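Local coordinates for interphotoreceptor retinoid-binding protein (Xenopus laevis, PDB 1J7X) that probably binds retinoids and carries them between cells of the retina, as one functional unit of a larger modular transport protein, at residues I41-I46 with D251-V256. Numbering follows the deposited sequence.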
loop_
_atom_site.group_PDB
_atom_site.type_symbol
_atom_site.label_atom_id
_atom_site.label_comp_id
_atom_site.label_asym_id
_atom_site.label_seq_id
_atom_site.Cartn_x
_atom_site.Cartn_y
_atom_site.Cartn_z
ATOM N N ILE A 41 5.147 -3.896 35.984
ATOM C CA ILE A 41 6.263 -4.818 36.208
ATOM C C ILE A 41 6.104 -6.091 35.397
ATOM O O ILE A 41 6.019 -7.196 35.960
ATOM C CB ILE A 41 6.390 -5.197 37.707
ATOM C CG1 ILE A 41 7.649 -6.058 37.927
ATOM C CG2 ILE A 41 5.110 -5.914 38.236
ATOM C CD1 ILE A 41 8.946 -5.332 37.636
ATOM N N SER A 42 6.035 -5.941 34.098
ATOM C CA SER A 42 5.927 -7.086 33.205
ATOM C C SER A 42 5.892 -6.517 31.805
ATOM O O SER A 42 5.305 -5.472 31.639
ATOM C CB SER A 42 4.644 -7.871 33.456
ATOM O OG SER A 42 3.608 -7.544 32.529
ATOM N N GLU A 43 6.608 -7.131 30.866
ATOM C CA GLU A 43 6.706 -6.659 29.518
ATOM C C GLU A 43 5.332 -6.344 28.989
ATOM O O GLU A 43 5.109 -5.329 28.315
ATOM C CB GLU A 43 7.419 -7.717 28.635
ATOM C CG GLU A 43 8.843 -7.926 29.136
ATOM C CD GLU A 43 9.639 -8.906 28.296
ATOM O OE1 GLU A 43 9.121 -10.034 28.078
ATOM O OE2 GLU A 43 10.770 -8.571 27.919
ATOM N N GLU A 44 4.400 -7.210 29.280
ATOM C CA GLU A 44 3.059 -6.972 28.820
ATOM C C GLU A 44 2.515 -5.643 29.322
ATOM O O GLU A 44 1.862 -4.907 28.533
ATOM C CB GLU A 44 2.128 -8.132 29.223
ATOM C CG GLU A 44 0.688 -8.088 28.598
ATOM C CD GLU A 44 -0.144 -9.371 28.845
ATOM O OE1 GLU A 44 0.221 -10.476 28.318
ATOM O OE2 GLU A 44 -1.174 -9.290 29.579
ATOM N N ASP A 45 2.726 -5.356 30.606
ATOM C CA ASP A 45 2.240 -4.111 31.172
ATOM C C ASP A 45 2.969 -2.936 30.571
ATOM O O ASP A 45 2.325 -1.918 30.257
ATOM C CB ASP A 45 2.445 -4.089 32.654
ATOM C CG ASP A 45 1.789 -5.259 33.370
ATOM O OD1 ASP A 45 0.655 -5.675 33.004
ATOM O OD2 ASP A 45 2.357 -5.749 34.395
ATOM N N ILE A 46 4.298 -3.072 30.428
ATOM C CA ILE A 46 5.073 -2.015 29.788
ATOM C C ILE A 46 4.600 -1.708 28.382
ATOM O O ILE A 46 4.394 -0.560 28.012
ATOM C CB ILE A 46 6.544 -2.387 29.758
ATOM C CG1 ILE A 46 7.101 -2.296 31.180
ATOM C CG2 ILE A 46 7.302 -1.478 28.943
ATOM C CD1 ILE A 46 6.341 -3.066 32.236
ATOM N N ASP A 251 17.743 -7.091 25.597
ATOM C CA ASP A 251 17.515 -7.713 26.888
ATOM C C ASP A 251 16.077 -7.947 27.229
ATOM O O ASP A 251 15.744 -8.134 28.407
ATOM C CB ASP A 251 18.203 -6.867 27.995
ATOM C CG ASP A 251 19.715 -6.618 27.703
ATOM O OD1 ASP A 251 20.064 -5.695 26.903
ATOM O OD2 ASP A 251 20.611 -7.328 28.235
ATOM N N THR A 252 15.203 -7.961 26.218
ATOM C CA THR A 252 13.794 -8.155 26.522
ATOM C C THR A 252 13.155 -8.974 25.460
ATOM O O THR A 252 13.749 -9.210 24.451
ATOM C CB THR A 252 13.042 -6.833 26.522
ATOM O OG1 THR A 252 12.779 -6.449 25.160
ATOM C CG2 THR A 252 13.890 -5.699 27.204
ATOM N N GLN A 253 11.928 -9.363 25.715
ATOM C CA GLN A 253 11.089 -10.105 24.787
ATOM C C GLN A 253 10.151 -9.133 24.010
ATOM O O GLN A 253 9.088 -9.557 23.545
ATOM C CB GLN A 253 10.215 -11.108 25.563
ATOM C CG GLN A 253 10.992 -12.264 26.348
ATOM C CD GLN A 253 11.808 -13.165 25.452
ATOM O OE1 GLN A 253 13.014 -12.970 25.296
ATOM N NE2 GLN A 253 11.147 -14.174 24.864
ATOM N N LEU A 254 10.514 -7.862 24.023
ATOM C CA LEU A 254 9.702 -6.773 23.385
ATOM C C LEU A 254 10.377 -6.140 22.283
ATOM O O LEU A 254 11.573 -6.134 22.175
ATOM C CB LEU A 254 9.345 -5.651 24.394
ATOM C CG LEU A 254 8.350 -6.055 25.461
ATOM C CD1 LEU A 254 8.153 -4.856 26.432
ATOM C CD2 LEU A 254 7.076 -6.462 24.900
ATOM N N SER A 255 9.578 -5.565 21.383
ATOM C CA SER A 255 10.124 -4.787 20.300
ATOM C C SER A 255 9.200 -3.639 19.982
ATOM O O SER A 255 8.022 -3.593 20.520
ATOM C CB SER A 255 10.294 -5.642 19.073
ATOM O OG SER A 255 9.003 -5.896 18.578
ATOM N N VAL A 256 9.715 -2.698 19.213
ATOM C CA VAL A 256 8.873 -1.600 18.747
ATOM C C VAL A 256 8.865 -1.437 17.218
ATOM O O VAL A 256 9.877 -1.409 16.560
ATOM C CB VAL A 256 9.185 -0.253 19.487
ATOM C CG1 VAL A 256 10.548 0.268 19.031
ATOM C CG2 VAL A 256 8.145 0.829 19.175
#
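A helix-to-strand contact joins the first turn of helix 43-58, in the N-terminal helical region, to the start of strand 254-265 and the turn before it. One carboxylate bond and a small apolar patch carry it. E43 has CG anti to its carbonyl carbon (chi1 -63°) and runs extended from there, so its carboxylate reaches the backbone of the turn. E43 OE2 accepts from Q253 N at 2.6 Å, and the bond is nearly straight at 170°. The N-H comes from above the carboxylate plane. E43 OE1 lies 2.9 Å from Q253 CB, a tight approach. Behind the charge, E43 CB packs on L254 CD1 at 3.7 Å, and I46 CG2 adds a looser touch to the same methyl. The turn has its own brace: T252 OG1 accepts from L254 N at 2.9 Å, an ST turn, and also bonds F249 O. On the helix side, S42 is the N-cap, its OG accepting from D45 N at 3.0 Å. An alanine at E43 would remove the carboxylate and would probably cost Q253 N this acceptor, loosening the turn from the helix. The short, nearly straight bond is consistent with a firm link, probably charge-assisted if E43 is ionised, though partial exposure would soften that effect.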